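Local atomic coordinates of extracellular invertase (Aspergillus kawachii, PDB entry 5XH8), a protein that probably hydrolyses terminal beta-fructofuranoside links such as that of sucrose and, with high transfructosylation activity, transfers fructosyl units to make fructooligosaccharides such as 1-kestose. Residues L372-D386 and T408-T422. Numbering follows the deposited sequence.
Sequences LPRELRVLYIPNVVD and TVELQTLGISIARET
Leu379 and Thr413 form one of the doubly bonded backbone pairs that join strands 374-382 and 408-418 into a long, twisted antiparallel ribbon in this GH32 enzyme, continuing from a beta-propeller sheet along the side of the C-terminal beta-sandwich. Similar couples link Glu375 and Ser417, Arg377 and Gly415, and Ile381 and Leu411. Beyond Ile381 the register slips by one residue at a beta bulge around Pro382 and Asn383, and pairing resumes where Val409 N donates to Val384 O (2.7 Å). At the other end Ala419, the N-cap residue of helix 420-426, donates its N to Pro373 O at 2.8 Å.

Apolar packing follows the sheet faces. Leu376 CD2 runs alongside Ile416 CG1 at 4.2 Å, with Leu255 of strand 250-255 against Leu376. Ile381 CB meets Leu411 CB at 4.0 Å, and Leu411 CD1 also touches both methyls of Val384. Gly415 has no side chain, and Leu379 CB settles 3.6 Å from Gly415 CA.

The charged contact sits at the helix start. Arg420 leaves its backbone with CG between N and the carbonyl carbon (chi1 68°) and bends at chi3, which brings the guanidinium side-on to Glu375. Arg420 NH2 donates to Glu375 OE1 at 2.9 Å, nearly straight (175°), while Arg420 NE uses the syn lone pair of Glu375 OE2. Arg341 forms salt bridges to both Glu375 OE2 and Glu421 OE1, probably easing the closeness of the two carboxylates; Ser336 OG bonds Glu421 OE2. Arg420 N also donates to Glu375 OE2 at 2.9 Å, arriving from above the carboxylate plane, 51° out of it.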
loop_
_atom_site.group_PDB
_atom_site.type_symbol
_atom_site.label_atom_id
_atom_site.label_comp_id
_atom_site.label_asym_id
_atom_site.label_seq_id
_atom_site.Cartn_x
_atom_site.Cartn_y
_atom_site.Cartn_z
ATOM N N LEU A 372 -29.340 20.146 -10.057
ATOM C CA LEU A 372 -30.320 19.279 -10.684
ATOM C C LEU A 372 -29.590 18.254 -11.597
ATOM O O LEU A 372 -28.596 18.596 -12.234
ATOM C CB LEU A 372 -31.285 20.092 -11.565
ATOM C CG LEU A 372 -32.116 21.202 -10.913
ATOM C CD1 LEU A 372 -32.742 22.044 -12.015
ATOM C CD2 LEU A 372 -33.134 20.599 -9.958
ATOM N N PRO A 373 -30.081 17.011 -11.655
ATOM C CA PRO A 373 -29.462 16.063 -12.576
ATOM C C PRO A 373 -29.547 16.611 -13.985
ATOM O O PRO A 373 -30.607 17.153 -14.365
ATOM C CB PRO A 373 -30.330 14.807 -12.437
ATOM C CG PRO A 373 -31.627 15.280 -11.854
ATOM C CD PRO A 373 -31.256 16.442 -10.977
ATOM N N ARG A 374 -28.463 16.482 -14.750
ATOM C CA ARG A 374 -28.410 16.999 -16.114
ATOM C C ARG A 374 -28.149 15.860 -17.119
ATOM O O ARG A 374 -27.278 15.002 -16.897
ATOM C CB ARG A 374 -27.336 18.058 -16.249
ATOM C CG ARG A 374 -27.648 19.316 -15.470
ATOM C CD ARG A 374 -26.520 20.314 -15.392
ATOM N NE ARG A 374 -26.954 21.427 -14.536
ATOM C CZ ARG A 374 -26.201 22.452 -14.150
ATOM N NH1 ARG A 374 -24.934 22.559 -14.512
ATOM N NH2 ARG A 374 -26.741 23.382 -13.382
ATOM N N GLU A 375 -28.947 15.854 -18.191
ATOM C CA GLU A 375 -28.700 15.028 -19.376
ATOM C C GLU A 375 -27.617 15.680 -20.214
ATOM O O GLU A 375 -27.661 16.893 -20.463
ATOM C CB GLU A 375 -29.992 14.825 -20.202
ATOM C CG GLU A 375 -30.948 13.860 -19.555
ATOM C CD GLU A 375 -32.263 13.727 -20.298
ATOM O OE1 GLU A 375 -32.252 13.978 -21.499
ATOM O OE2 GLU A 375 -33.295 13.340 -19.702
ATOM N N LEU A 376 -26.611 14.878 -20.592
ATOM C CA LEU A 376 -25.581 15.317 -21.523
ATOM C C LEU A 376 -25.756 14.582 -22.857
ATOM O O LEU A 376 -26.052 13.362 -22.883
ATOM C CB LEU A 376 -24.189 15.074 -20.961
ATOM C CG LEU A 376 -23.861 15.708 -19.612
ATOM C CD1 LEU A 376 -22.372 15.516 -19.329
ATOM C CD2 LEU A 376 -24.228 17.182 -19.538
ATOM N N ARG A 377 -25.617 15.329 -23.952
ATOM C CA ARG A 377 -25.764 14.763 -25.319
ATOM C C ARG A 377 -25.028 15.641 -26.312
ATOM O O ARG A 377 -24.630 16.758 -25.981
ATOM C CB ARG A 377 -27.244 14.631 -25.709
ATOM C CG ARG A 377 -27.967 15.949 -26.003
ATOM C CD ARG A 377 -29.468 15.754 -26.182
ATOM N NE ARG A 377 -30.159 16.989 -26.574
ATOM C CZ ARG A 377 -30.132 17.552 -27.796
ATOM N NH1 ARG A 377 -29.404 17.039 -28.803
ATOM N NH2 ARG A 377 -30.809 18.683 -28.003
ATOM N N VAL A 378 -24.856 15.143 -27.536
ATOM C CA VAL A 378 -24.246 15.967 -28.584
ATOM C C VAL A 378 -25.335 16.907 -29.097
ATOM O O VAL A 378 -26.410 16.446 -29.439
ATOM C CB VAL A 378 -23.643 15.130 -29.742
ATOM C CG1 VAL A 378 -22.967 16.049 -30.752
ATOM C CG2 VAL A 378 -22.621 14.148 -29.201
ATOM N N LEU A 379 -25.082 18.211 -29.064
ATOM C CA LEU A 379 -26.075 19.184 -29.501
ATOM C C LEU A 379 -25.612 19.751 -30.831
ATOM O O LEU A 379 -24.442 20.138 -30.962
ATOM C CB LEU A 379 -26.251 20.322 -28.483
ATOM C CG LEU A 379 -27.121 21.510 -28.943
ATOM C CD1 LEU A 379 -28.546 21.063 -29.201
ATOM C CD2 LEU A 379 -27.110 22.641 -27.932
ATOM N N TYR A 380 -26.521 19.799 -31.806
ATOM C CA TYR A 380 -26.220 20.440 -33.097
ATOM C C TYR A 380 -26.947 21.761 -33.230
ATOM O O TYR A 380 -28.118 21.863 -32.875
ATOM C CB TYR A 380 -26.562 19.517 -34.262
ATOM C CG TYR A 380 -25.665 18.306 -34.301
ATOM C CD1 TYR A 380 -24.397 18.369 -34.881
ATOM C CD2 TYR A 380 -26.065 17.107 -33.719
ATOM C CE1 TYR A 380 -23.573 17.251 -34.908
ATOM C CE2 TYR A 380 -25.238 15.991 -33.735
ATOM C CZ TYR A 380 -24.003 16.075 -34.328
ATOM O OH TYR A 380 -23.202 14.980 -34.322
ATOM N N ILE A 381 -26.229 22.770 -33.712
ATOM C CA ILE A 381 -26.791 24.076 -33.964
ATOM C C ILE A 381 -26.774 24.310 -35.488
ATOM O O ILE A 381 -25.711 24.604 -36.053
ATOM C CB ILE A 381 -25.973 25.170 -33.268
ATOM C CG1 ILE A 381 -25.776 24.846 -31.774
ATOM C CG2 ILE A 381 -26.664 26.513 -33.431
ATOM C CD1 ILE A 381 -24.841 25.810 -31.083
ATOM N N PRO A 382 -27.942 24.167 -36.157
ATOM C CA PRO A 382 -27.951 24.338 -37.623
ATOM C C PRO A 382 -28.134 25.789 -38.081
ATOM O O PRO A 382 -28.478 26.669 -37.286
ATOM C CB PRO A 382 -29.123 23.451 -38.071
ATOM C CG PRO A 382 -30.049 23.426 -36.905
ATOM C CD PRO A 382 -29.225 23.648 -35.657
ATOM N N ASN A 383 -27.870 26.022 -39.365
ATOM C CA ASN A 383 -28.207 27.285 -40.035
ATOM C C ASN A 383 -27.507 28.503 -39.434
ATOM O O ASN A 383 -28.049 29.605 -39.425
ATOM C CB ASN A 383 -29.732 27.505 -40.051
ATOM C CG ASN A 383 -30.499 26.331 -40.645
ATOM O OD1 ASN A 383 -30.013 25.612 -41.516
ATOM N ND2 ASN A 383 -31.716 26.144 -40.180
ATOM N N VAL A 384 -26.289 28.293 -38.960
ATOM C CA VAL A 384 -25.465 29.358 -38.406
ATOM C C VAL A 384 -24.718 29.991 -39.567
ATOM O O VAL A 384 -24.226 29.282 -40.445
ATOM C CB VAL A 384 -24.454 28.794 -37.370
ATOM C CG1 VAL A 384 -23.378 29.816 -36.986
ATOM C CG2 VAL A 384 -25.212 28.291 -36.143
ATOM N N VAL A 385 -24.596 31.316 -39.528
ATOM C CA VAL A 385 -23.929 32.068 -40.572
ATOM C C VAL A 385 -22.433 31.826 -40.462
ATOM O O VAL A 385 -21.852 31.966 -39.384
ATOM C CB VAL A 385 -24.226 33.584 -40.481
ATOM C CG1 VAL A 385 -23.362 34.389 -41.461
ATOM C CG2 VAL A 385 -25.705 33.839 -40.715
ATOM N N ASP A 386 -21.832 31.478 -41.601
ATOM C CA ASP A 386 -20.436 31.118 -41.679
ATOM C C ASP A 386 -19.576 32.374 -41.669
ATOM O O ASP A 386 -19.060 32.789 -42.699
ATOM C CB ASP A 386 -20.197 30.275 -42.941
ATOM C CG ASP A 386 -18.826 29.622 -42.970
ATOM O OD1 ASP A 386 -17.886 30.104 -42.310
ATOM O OD2 ASP A 386 -18.686 28.596 -43.655
ATOM N N THR A 408 -23.963 29.006 -44.811
ATOM C CA THR A 408 -24.151 28.562 -43.429
ATOM C C THR A 408 -23.189 27.441 -43.025
ATOM O O THR A 408 -22.488 26.871 -43.869
ATOM C CB THR A 408 -25.600 28.064 -43.192
ATOM O OG1 THR A 408 -25.910 26.988 -44.084
ATOM C CG2 THR A 408 -26.614 29.182 -43.390
ATOM N N VAL A 409 -23.172 27.147 -41.724
ATOM C CA VAL A 409 -22.516 25.954 -41.151
ATOM C C VAL A 409 -23.434 25.266 -40.122
ATOM O O VAL A 409 -24.298 25.914 -39.522
ATOM C CB VAL A 409 -21.167 26.285 -40.460
ATOM C CG1 VAL A 409 -20.116 26.667 -41.487
ATOM C CG2 VAL A 409 -21.307 27.395 -39.420
ATOM N N GLU A 410 -23.263 23.958 -39.946
ATOM C CA GLU A 410 -23.801 23.252 -38.784
ATOM C C GLU A 410 -22.715 23.192 -37.700
ATOM O O GLU A 410 -21.582 22.751 -37.956
ATOM C CB GLU A 410 -24.236 21.844 -39.143
ATOM C CG GLU A 410 -25.042 21.190 -38.033
ATOM C CD GLU A 410 -25.573 19.833 -38.406
ATOM O OE1 GLU A 410 -24.864 19.093 -39.116
ATOM O OE2 GLU A 410 -26.700 19.499 -37.987
ATOM N N LEU A 411 -23.060 23.647 -36.497
ATOM C CA LEU A 411 -22.147 23.584 -35.362
ATOM C C LEU A 411 -22.492 22.414 -34.468
ATOM O O LEU A 411 -23.645 21.948 -34.437
ATOM C CB LEU A 411 -22.182 24.872 -34.554
ATOM C CG LEU A 411 -21.710 26.160 -35.230
ATOM C CD1 LEU A 411 -21.702 27.287 -34.210
ATOM C CD2 LEU A 411 -20.332 25.993 -35.873
ATOM N N GLN A 412 -21.473 21.942 -33.752
ATOM C CA GLN A 412 -21.604 20.859 -32.781
ATOM C C GLN A 412 -21.033 21.324 -31.441
ATOM O O GLN A 412 -20.006 22.000 -31.397
ATOM C CB GLN A 412 -20.839 19.640 -33.276
ATOM C CG GLN A 412 -21.122 18.349 -32.533
ATOM C CD GLN A 412 -20.047 17.301 -32.773
ATOM O OE1 GLN A 412 -18.874 17.506 -32.470
ATOM N NE2 GLN A 412 -20.447 16.183 -33.318
ATOM N N THR A 413 -21.709 20.947 -30.355
ATOM C CA THR A 413 -21.266 21.276 -29.001
ATOM C C THR A 413 -21.884 20.293 -28.007
ATOM O O THR A 413 -22.671 19.398 -28.381
ATOM C CB THR A 413 -21.642 22.723 -28.635
ATOM O OG1 THR A 413 -20.950 23.129 -27.455
ATOM C CG2 THR A 413 -23.119 22.875 -28.399
ATOM N N LEU A 414 -21.539 20.455 -26.734
ATOM C CA LEU A 414 -22.139 19.617 -25.690
ATOM C C LEU A 414 -23.499 20.200 -25.283
ATOM O O LEU A 414 -23.600 21.368 -24.883
ATOM C CB LEU A 414 -21.227 19.495 -24.461
ATOM C CG LEU A 414 -21.788 18.597 -23.347
ATOM C CD1 LEU A 414 -21.770 17.137 -23.774
ATOM C CD2 LEU A 414 -21.042 18.794 -22.034
ATOM N N GLY A 415 -24.520 19.367 -25.390
ATOM C CA GLY A 415 -25.859 19.689 -24.913
ATOM C C GLY A 415 -25.957 19.420 -23.417
ATOM O O GLY A 415 -25.584 18.329 -22.956
ATOM N N ILE A 416 -26.428 20.430 -22.678
ATOM C CA ILE A 416 -26.620 20.398 -21.227
ATOM C C ILE A 416 -28.068 20.802 -20.963
ATOM O O ILE A 416 -28.441 21.933 -21.248
ATOM C CB ILE A 416 -25.654 21.397 -20.503
ATOM C CG1 ILE A 416 -24.193 21.150 -20.907
ATOM C CG2 ILE A 416 -25.836 21.306 -18.985
ATOM C CD1 ILE A 416 -23.216 22.206 -20.472
ATOM N N SER A 417 -28.877 19.893 -20.420
ATOM C CA SER A 417 -30.256 20.192 -20.075
ATOM C C SER A 417 -30.650 19.478 -18.779
ATOM O O SER A 417 -30.025 18.498 -18.387
ATOM C CB SER A 417 -31.191 19.750 -21.209
ATOM O OG SER A 417 -31.027 18.358 -21.423
ATOM N N ILE A 418 -31.701 19.960 -18.133
ATOM C CA ILE A 418 -32.197 19.353 -16.910
ATOM C C ILE A 418 -32.744 17.982 -17.289
ATOM O O ILE A 418 -33.454 17.867 -18.261
ATOM C CB ILE A 418 -33.341 20.196 -16.303
ATOM C CG1 ILE A 418 -32.843 21.601 -15.940
ATOM C CG2 ILE A 418 -33.939 19.496 -15.085
ATOM C CD1 ILE A 418 -33.944 22.603 -15.681
ATOM N N ALA A 419 -32.435 16.944 -16.537
ATOM C CA ALA A 419 -32.972 15.626 -16.862
ATOM C C ALA A 419 -34.497 15.679 -17.001
ATOM O O ALA A 419 -35.193 16.358 -16.214
ATOM C CB ALA A 419 -32.576 14.613 -15.817
ATOM N N ARG A 420 -35.012 14.942 -17.983
ATOM C CA ARG A 420 -36.375 15.186 -18.468
ATOM C C ARG A 420 -37.433 15.073 -17.388
ATOM O O ARG A 420 -38.303 15.957 -17.291
ATOM C CB ARG A 420 -36.719 14.346 -19.706
ATOM C CG ARG A 420 -36.846 12.842 -19.490
ATOM C CD ARG A 420 -36.757 12.085 -20.815
ATOM N NE ARG A 420 -35.490 12.389 -21.485
ATOM C CZ ARG A 420 -35.153 12.000 -22.718
ATOM N NH1 ARG A 420 -35.967 11.232 -23.442
ATOM N NH2 ARG A 420 -33.990 12.366 -23.216
ATOM N N GLU A 421 -37.326 14.041 -16.551
ATOM C CA GLU A 421 -38.332 13.772 -15.533
ATOM C C GLU A 421 -38.301 14.806 -14.395
ATOM O O GLU A 421 -39.351 15.164 -13.828
ATOM C CB GLU A 421 -38.169 12.385 -14.953
ATOM C CG GLU A 421 -38.165 11.269 -15.987
ATOM C CD GLU A 421 -36.773 10.816 -16.422
ATOM O OE1 GLU A 421 -35.832 11.643 -16.461
ATOM O OE2 GLU A 421 -36.620 9.624 -16.761
ATOM N N THR A 422 -37.098 15.273 -14.069
ATOM C CA THR A 422 -36.924 16.347 -13.106
ATOM C C THR A 422 -37.483 17.670 -13.642
ATOM O O THR A 422 -38.129 18.405 -12.895
ATOM C CB THR A 422 -35.445 16.498 -12.707
ATOM O OG1 THR A 422 -35.083 15.360 -11.932
ATOM C CG2 THR A 422 -35.211 17.757 -11.883
HETATM O O HOH W 1 -28.917 17.558 -23.026
#